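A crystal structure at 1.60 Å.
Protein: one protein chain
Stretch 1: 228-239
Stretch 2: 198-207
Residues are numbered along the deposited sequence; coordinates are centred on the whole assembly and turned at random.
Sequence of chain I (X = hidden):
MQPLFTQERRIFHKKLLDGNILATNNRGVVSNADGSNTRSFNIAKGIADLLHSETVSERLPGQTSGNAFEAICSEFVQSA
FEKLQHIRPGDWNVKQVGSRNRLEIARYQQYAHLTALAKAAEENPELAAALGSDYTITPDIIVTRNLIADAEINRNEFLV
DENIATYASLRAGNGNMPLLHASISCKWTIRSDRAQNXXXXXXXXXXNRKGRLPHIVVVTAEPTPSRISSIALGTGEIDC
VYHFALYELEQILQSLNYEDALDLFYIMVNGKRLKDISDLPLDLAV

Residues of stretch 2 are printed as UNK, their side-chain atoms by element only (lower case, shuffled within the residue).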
# COMPACT_ATOMS: atom_id res chain seq x y z
N ILE I 228 -18.14 10.34 11.47
CA ILE I 228 -18.30 9.56 10.25
C ILE I 228 -17.08 9.81 9.34
O ILE I 228 -16.53 8.86 8.72
CB ILE I 228 -19.57 10.00 9.47
CG1 ILE I 228 -20.82 9.65 10.28
CG2 ILE I 228 -19.58 9.37 8.06
CD1 ILE I 228 -22.04 10.39 9.79
N SER I 229 -16.63 11.06 9.27
CA SER I 229 -15.51 11.43 8.39
C SER I 229 -14.20 10.71 8.71
O SER I 229 -13.35 10.57 7.81
CB SER I 229 -15.29 12.96 8.39
OG SER I 229 -14.57 13.38 9.55
N SER I 230 -14.04 10.25 9.95
CA SER I 230 -12.81 9.56 10.35
C SER I 230 -12.63 8.24 9.58
O SER I 230 -11.53 7.72 9.54
CB SER I 230 -12.76 9.32 11.86
OG SER I 230 -13.72 8.39 12.31
N ILE I 231 -13.70 7.69 9.02
CA ILE I 231 -13.56 6.48 8.20
C ILE I 231 -14.00 6.74 6.74
O ILE I 231 -13.48 6.10 5.82
CB ILE I 231 -14.33 5.27 8.83
CG1 ILE I 231 -14.06 3.98 8.05
CG2 ILE I 231 -15.81 5.57 8.89
CD1 ILE I 231 -12.60 3.48 8.13
N ALA I 232 -14.90 7.70 6.51
CA ALA I 232 -15.39 7.97 5.16
C ALA I 232 -14.42 8.76 4.27
O ALA I 232 -14.32 8.52 3.06
CB ALA I 232 -16.73 8.70 5.21
N LEU I 233 -13.70 9.71 4.85
CA LEU I 233 -12.78 10.49 4.01
C LEU I 233 -11.57 9.69 3.56
O LEU I 233 -11.11 8.80 4.26
CB LEU I 233 -12.30 11.75 4.76
CG LEU I 233 -13.37 12.79 5.08
CD1 LEU I 233 -12.69 13.91 5.88
CD2 LEU I 233 -14.02 13.35 3.83
N GLY I 234 -11.05 10.02 2.38
CA GLY I 234 -9.89 9.34 1.87
C GLY I 234 -10.32 8.15 1.02
O GLY I 234 -11.48 7.75 1.06
N THR I 235 -9.37 7.60 0.26
CA THR I 235 -9.66 6.45 -0.61
C THR I 235 -8.55 5.43 -0.52
O THR I 235 -7.45 5.72 -0.04
CB THR I 235 -9.78 6.88 -2.10
OG1 THR I 235 -8.57 7.54 -2.50
CG2 THR I 235 -10.95 7.83 -2.30
N GLY I 236 -8.85 4.21 -0.98
CA GLY I 236 -7.86 3.14 -1.01
C GLY I 236 -8.16 1.90 -0.19
O GLY I 236 -7.71 0.79 -0.52
N GLU I 237 -8.90 2.09 0.89
CA GLU I 237 -9.25 0.96 1.78
C GLU I 237 -10.74 0.62 1.75
O GLU I 237 -11.11 -0.54 1.61
CB GLU I 237 -8.89 1.30 3.23
CG GLU I 237 -7.45 1.68 3.51
CD GLU I 237 -7.18 3.19 3.51
OE1 GLU I 237 -8.09 4.03 3.72
OE2 GLU I 237 -6.00 3.53 3.31
N ILE I 238 -11.56 1.66 1.89
CA ILE I 238 -13.01 1.58 1.96
C ILE I 238 -13.66 2.10 0.68
O ILE I 238 -13.41 3.25 0.25
CB ILE I 238 -13.50 2.43 3.18
CG1 ILE I 238 -12.79 1.95 4.46
CG2 ILE I 238 -15.01 2.37 3.32
CD1 ILE I 238 -12.92 0.51 4.76
N ASP I 239 -14.51 1.28 0.08
CA ASP I 239 -15.19 1.70 -1.16
C ASP I 239 -16.11 2.90 -0.93
O ASP I 239 -16.11 3.85 -1.72
CB ASP I 239 -16.05 0.57 -1.74
CG ASP I 239 -15.24 -0.65 -2.17
OD1 ASP I 239 -14.01 -0.64 -2.11
OD2 ASP I 239 -15.89 -1.64 -2.57
N UNK I 198 -11.45 -0.61 10.31
CA UNK I 198 -12.13 -0.84 9.01
C UNK I 198 -11.09 -0.65 7.90
O UNK I 198 -11.12 -1.32 6.87
c UNK I 198 -13.30 0.14 8.83
N UNK I 199 -10.15 0.27 8.11
CA UNK I 199 -9.11 0.50 7.13
C UNK I 199 -8.09 -0.63 7.09
O UNK I 199 -7.66 -1.04 6.00
c UNK I 199 -8.39 4.38 7.27
n UNK I 199 -9.46 6.07 5.20
c UNK I 199 -9.69 6.36 6.48
n UNK I 199 -9.21 5.59 7.45
c UNK I 199 -8.38 1.84 7.38
n UNK I 199 -10.38 7.45 6.80
c UNK I 199 -9.23 3.08 7.15
N UNK I 200 -7.68 -1.13 8.26
CA UNK I 200 -6.69 -2.19 8.25
C UNK I 200 -7.29 -3.48 7.69
O UNK I 200 -6.61 -4.22 6.95
c UNK I 200 -6.10 -2.40 9.65
o UNK I 200 -7.11 -2.68 10.58
N UNK I 201 -8.56 -3.74 8.00
CA UNK I 201 -9.20 -4.94 7.46
C UNK I 201 -9.34 -4.79 5.95
O UNK I 201 -9.10 -5.75 5.20
c UNK I 201 -10.27 -5.83 9.56
c UNK I 201 -11.52 -6.03 10.44
o UNK I 201 -11.44 -5.71 11.66
c UNK I 201 -10.54 -5.18 8.18
o UNK I 201 -12.55 -6.53 9.93
N UNK I 202 -9.70 -3.60 5.48
CA UNK I 202 -9.81 -3.38 4.04
C UNK I 202 -8.47 -3.58 3.35
O UNK I 202 -8.41 -4.19 2.28
N UNK I 203 -7.37 -3.11 3.95
CA UNK I 203 -6.06 -3.29 3.33
C UNK I 203 -5.65 -4.74 3.27
O UNK I 203 -4.97 -5.16 2.32
c UNK I 203 -5.10 -0.99 3.57
c UNK I 203 -4.99 -2.45 4.03
c UNK I 203 -4.56 -0.87 2.14
c UNK I 203 -4.34 -0.09 4.52
N UNK I 204 -6.04 -5.52 4.28
CA UNK I 204 -5.71 -6.94 4.26
C UNK I 204 -6.45 -7.63 3.11
O UNK I 204 -5.91 -8.51 2.43
o UNK I 204 -3.81 -7.25 6.33
c UNK I 204 -6.06 -7.60 5.58
c UNK I 204 -4.99 -7.36 6.65
n UNK I 204 -5.40 -7.30 7.91
N UNK I 205 -7.70 -7.24 2.87
CA UNK I 205 -8.47 -7.84 1.78
C UNK I 205 -7.83 -7.45 0.43
O UNK I 205 -7.78 -8.24 -0.52
c UNK I 205 -10.76 -7.90 2.99
c UNK I 205 -10.86 -9.42 2.83
c UNK I 205 -12.14 -7.23 2.97
c UNK I 205 -9.93 -7.33 1.83
N UNK I 206 -7.34 -6.21 0.36
CA UNK I 206 -6.69 -5.76 -0.87
C UNK I 206 -5.38 -6.51 -1.13
O UNK I 206 -5.16 -7.08 -2.22
c UNK I 206 -6.33 -4.24 -0.80
c UNK I 206 -7.59 -3.40 -0.83
c UNK I 206 -5.39 -3.87 -1.97
N UNK I 207 -4.52 -6.51 -0.12
CA UNK I 207 -3.19 -7.10 -0.24
C UNK I 207 -3.09 -8.59 -0.46
O UNK I 207 -2.12 -9.06 -1.07
n UNK I 207 -0.95 -3.46 2.32
c UNK I 207 -0.50 -2.76 3.36
c UNK I 207 -2.35 -6.74 1.00
n UNK I 207 -0.20 -1.47 3.20
c UNK I 207 -2.03 -5.26 1.08
n UNK I 207 -0.36 -3.34 4.54
c UNK I 207 -1.32 -4.88 2.37

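Position 198 carries a single side-chain carbon, its CB, which points toward stretch 1 and lies 3.5 Å from CD1 of Ile 231 and 4.1 Å from CD1 of Ile 238. One carbon and nothing more is alanine. A methyl group suits a place where two isoleucine ends converge, and Ile 238 comes closer still to the backbone, with its CD1 3.3 Å from the carbonyl O of Ala 198.

Position 199 has an unbranched run of three carbons, then a nitrogen, then a carbon bearing two more nitrogens: a guanidinium group, hence arginine. Its CA-to-CB bond points sideways, but the extended chain carries its end to stretch 1. There NH1 of Arg 199 donates to OE1 of Glu 237 at 2.9 Å, a hydrogen bond within a salt bridge. NH2 of Arg 199 donates to O of Ser 230 and to O of Leu 233, each at 3.0 Å, and a weak bond joins NH1 of Arg 199 to O of Leu 233 at 3.3 Å. These acceptors lie near the plane of the group, where its N-H bonds point, while O of Ile 231 sits over one face. The planar, charged group with several donors matches this cluster of oxygens, carbonyls from the end of helix 228-232 and from Leu 233 just past it, and a carboxylate from the loop beyond.

Position 200 shows one carbon followed by one oxygen, with no contact to stretch 1. It is serine, and its CB points away; its hydroxyl is hydrogen-bonded to a residue adjoining one of the stretches.

At 201 there are three carbons, the third bearing two oxygens. This carboxylate marks glutamate. Its end leads away from stretch 1, leaving the charged group clear of the contact.

Position 202 has no side-chain atoms and is therefore glycine. Its CA lies 4.0 Å from O of Glu 237; an ideal CB would come within 2.7 Å of that same O, a clash. Absence of a side chain is what permits the close backbone approach.

Position 203 has four carbons, forked at the second. The fork identifies leucine, whose CG packs 3.6 Å from CG of Glu 237, covering the aliphatic part of that acidic side chain.

Position 204 has two carbons, the second carrying one oxygen and one nitrogen, an amide: asparagine. It is out of reach of stretch 1 and partly exposed, which suits a polar group.

Position 205 repeats the four carbons forked at the second, so it is leucine, out of reach of stretch 1 but buried, as suits an apolar side chain.

At 206 one carbon carries two others, the branched pattern of valine. Its CB points toward stretch 1, and CG2 of Val 206 comes 4.2 Å from O of Gly 236; a short, apolar side chain suits this buried place beside the glycine backbone.

Position 207 has three carbons, a nitrogen and a carbon carrying two more nitrogens, a guanidinium again, and is arginine; it is out of reach, its NH1 hydrogen-bonded elsewhere in the structure.

The contact thus combines three elements. Arg 199 ties the helix end to Glu 237, Ala 198 receives the isoleucine ends, and Gly 202 lets the loop approach to a CA-to-CA distance of 4.9 Å between Glu 237 and Gly 202.

Stretch 2 198-207: ARSEGLNLVR
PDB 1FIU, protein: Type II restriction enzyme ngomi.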